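Long-range contact in uncharacterized protein (PDB 4YBV), which probably hydrolyses thioester bonds, as a hot-dog-fold thioesterase of Staphylococcus aureus: residues A[25-30]-A[46-51]. The protein carries 1 engineered substitution. Residues are numbered along the deposited sequence; the frame is centred on the assembly and turned at random.
Sequences ISMPVT and IALGET
L48 lays its two methyls over one face of the peptide that joins I25 to S26: CD2 lies 4.0 Å from I25 O, and CD1 stands above the same face, near the oxygen. At its edges, backbone hydrogen bonds tie I25 to A88 and S26 to S14. The other flat group, the A47 carbonyl, takes two donors from opposite faces, T51 N and T51 OG1, the latter 2.8 Å from A47 O. Threonine suits this turn, because OG1 folds back onto the helix while CG2 stays available to the sheet.

No hydrogen bond crosses; the side chains meet through carbon and sulphur atoms. Leucine, forked at its tip, reaches two strand residues at once. Its CG stands anti to the backbone N (chi1 -176°), carrying the fork toward the strand, where L48 CD1 lies 4.0 Å from I25 CG2. The I25 and L48 side chains slide past each other in opposite directions, whereas M27 and L48 meet tip to tip, M27 SD lying 4.0 Å from L48 CD1. M27 runs extended beyond CG, the length an unbranched thioether provides. I25, branched at CB, uses CG2 for L48 and sends CD1 to T51 CG2 at 3.9 Å, crossing that side chain at about a right angle. S26 points away, and its OG is hydrogen-bonded to D16 and R85.

The axes of strand 25-28 and helix 46-51 approach to 9.0 Å and run roughly antiparallel, 152° between their directions. This is the hot-dog arrangement, a long helix (42-60) wrapped by an antiparallel sheet. A88 of strand 85-95 and M13 touch L48, I25 touches A52 and L55 further along the same helix, and H41 of the second subunit is hydrogen-bonded to T51 OG1, while strand 67-77 covers I46 and E50.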
ATOM      1  N   ILE A  25      -2.523  14.541 -16.428  1.00 25.75           N
ATOM      2  CA  ILE A  25      -2.799  15.846 -15.773  1.00 25.31           C
ATOM      3  C   ILE A  25      -1.562  16.440 -15.170  1.00 20.97           C
ATOM      4  O   ILE A  25      -0.790  15.733 -14.551  1.00 21.87           O
ATOM      5  CB  ILE A  25      -3.783  15.724 -14.595  1.00 29.00           C
ATOM      6  CG1 ILE A  25      -4.844  14.706 -14.863  1.00 35.07           C
ATOM      7  CG2 ILE A  25      -4.411  17.046 -14.271  1.00 25.15           C
ATOM      8  CD1 ILE A  25      -5.823  14.704 -13.739  1.00 40.33           C
ATOM      9  N   SER A  26      -1.394  17.745 -15.267  1.00 20.98           N
ATOM     10  CA  SER A  26      -0.206  18.370 -14.714  1.00 23.84           C
ATOM     11  C   SER A  26      -0.561  19.575 -13.841  1.00 22.69           C
ATOM     12  O   SER A  26      -1.717  20.037 -13.821  1.00 23.11           O
ATOM     13  CB  SER A  26       0.757  18.809 -15.846  1.00 27.14           C
ATOM     14  OG  SER A  26       0.117  19.690 -16.741  1.00 27.30           O
ATOM     15  N   MET A  27       0.431  20.086 -13.127  1.00 21.48           N
ATOM     16  CA  MET A  27       0.215  21.262 -12.279  1.00 22.03           C
ATOM     17  C   MET A  27       1.543  21.894 -11.977  1.00 22.41           C
ATOM     18  O   MET A  27       2.563  21.198 -11.994  1.00 24.52           O
ATOM     19  CB  MET A  27      -0.525  20.876 -10.978  1.00 18.82           C
ATOM     20  CG  MET A  27       0.341  20.104  -9.988  1.00 24.69           C
ATOM     21  SD  MET A  27      -0.591  19.527  -8.518  1.00 23.36           S
ATOM     22  CE  MET A  27       0.723  18.960  -7.503  1.00 24.61           C
ATOM     23  N   PRO A  28       1.556  23.222 -11.725  1.00 24.05           N
ATOM     24  CA  PRO A  28       2.792  23.945 -11.377  1.00 26.06           C
ATOM     25  C   PRO A  28       3.254  23.693  -9.940  1.00 26.32           C
ATOM     26  O   PRO A  28       2.438  23.622  -9.039  1.00 26.39           O
ATOM     27  CB  PRO A  28       2.405  25.419 -11.538  1.00 29.45           C
ATOM     28  CG  PRO A  28       0.926  25.459 -11.290  1.00 24.35           C
ATOM     29  CD  PRO A  28       0.400  24.134 -11.851  1.00 25.37           C
ATOM     30  N   VAL A  29       4.558  23.592  -9.740  1.00 28.16           N
ATOM     31  CA  VAL A  29       5.094  23.465  -8.394  1.00 24.92           C
ATOM     32  C   VAL A  29       5.271  24.872  -7.857  1.00 33.99           C
ATOM     33  O   VAL A  29       6.227  25.562  -8.232  1.00 29.97           O
ATOM     34  CB  VAL A  29       6.416  22.705  -8.384  1.00 23.33           C
ATOM     35  CG1 VAL A  29       6.992  22.640  -6.955  1.00 23.11           C
ATOM     36  CG2 VAL A  29       6.222  21.324  -8.955  1.00 26.11           C
ATOM     37  N   THR A  30       4.336  25.305  -7.009  1.00 31.80           N
ATOM     38  CA  THR A  30       4.352  26.657  -6.445  1.00 35.41           C
ATOM     39  C   THR A  30       4.516  26.590  -4.927  1.00 36.76           C
ATOM     40  O   THR A  30       4.422  25.509  -4.359  1.00 27.90           O
ATOM     41  CB  THR A  30       3.059  27.423  -6.811  1.00 38.45           C
ATOM     42  OG1 THR A  30       1.926  26.790  -6.203  1.00 38.68           O
ATOM     43  CG2 THR A  30       2.859  27.431  -8.330  1.00 33.07           C
ATOM     44  N   ILE A  46       0.376  13.083  -4.532  1.00 18.40           N
ATOM     45  CA  ILE A  46      -0.621  12.029  -4.386  1.00 17.16           C
ATOM     46  C   ILE A  46      -2.025  12.517  -4.765  1.00 19.82           C
ATOM     47  O   ILE A  46      -2.762  11.800  -5.461  1.00 19.17           O
ATOM     48  CB  ILE A  46      -0.661  11.442  -2.930  1.00 16.47           C
ATOM     49  CG1 ILE A  46       0.603  10.631  -2.645  1.00 15.91           C
ATOM     50  CG2 ILE A  46      -1.903  10.546  -2.731  1.00 17.41           C
ATOM     51  CD1 ILE A  46       0.765  10.219  -1.124  1.00 17.81           C
ATOM     52  N   ALA A  47      -2.378  13.744  -4.370  1.00 15.47           N
ATOM     53  CA  ALA A  47      -3.708  14.294  -4.690  1.00 17.12           C
ATOM     54  C   ALA A  47      -3.890  14.433  -6.230  1.00 17.06           C
ATOM     55  O   ALA A  47      -4.962  14.132  -6.774  1.00 15.09           O
ATOM     56  CB  ALA A  47      -3.897  15.641  -4.036  1.00 16.30           C
ATOM     57  N   LEU A  48      -2.836  14.893  -6.897  1.00 15.20           N
ATOM     58  CA  LEU A  48      -2.839  14.918  -8.379  1.00 15.69           C
ATOM     59  C   LEU A  48      -3.103  13.511  -8.940  1.00 17.10           C
ATOM     60  O   LEU A  48      -3.985  13.326  -9.780  1.00 20.76           O
ATOM     61  CB  LEU A  48      -1.518  15.454  -8.884  1.00 19.51           C
ATOM     62  CG  LEU A  48      -1.344  15.664 -10.405  1.00 20.99           C
ATOM     63  CD1 LEU A  48      -2.239  16.787 -10.900  1.00 18.86           C
ATOM     64  CD2 LEU A  48       0.094  16.003 -10.677  1.00 19.22           C
ATOM     65  N   GLY A  49      -2.371  12.510  -8.442  1.00 19.75           N
ATOM     66  CA  GLY A  49      -2.620  11.118  -8.844  1.00 19.39           C
ATOM     67  C   GLY A  49      -4.047  10.605  -8.654  1.00 19.49           C
ATOM     68  O   GLY A  49      -4.668   9.982  -9.568  1.00 20.88           O
ATOM     69  N   GLU A  50      -4.602  10.847  -7.462  1.00 19.10           N
ATOM     70  CA  GLU A  50      -5.972  10.414  -7.190  1.00 20.48           C
ATOM     71  C   GLU A  50      -6.957  11.120  -8.124  1.00 22.98           C
ATOM     72  O   GLU A  50      -7.909  10.487  -8.625  1.00 24.98           O
ATOM     73  CB  GLU A  50      -6.381  10.643  -5.725  1.00 22.27           C
ATOM     74  CG  GLU A  50      -7.800  10.132  -5.465  1.00 27.19           C
ATOM     75  CD  GLU A  50      -8.078   9.729  -4.010  1.00 27.58           C
ATOM     76  OE1 GLU A  50      -7.141   9.636  -3.192  1.00 26.89           O
ATOM     77  OE2 GLU A  50      -9.259   9.515  -3.678  1.00 30.37           O
ATOM     78  N   THR A  51      -6.714  12.412  -8.370  1.00 19.75           N
ATOM     79  CA  THR A  51      -7.526  13.155  -9.347  1.00 25.15           C
ATOM     80  C   THR A  51      -7.462  12.466 -10.725  1.00 23.65           C
ATOM     81  O   THR A  51      -8.483  12.281 -11.390  1.00 21.48           O
ATOM     82  CB  THR A  51      -7.063  14.614  -9.477  1.00 21.10           C
ATOM     83  OG1 THR A  51      -7.141  15.254  -8.179  1.00 18.58           O
ATOM     84  CG2 THR A  51      -7.939  15.361 -10.487  1.00 19.37           C
TER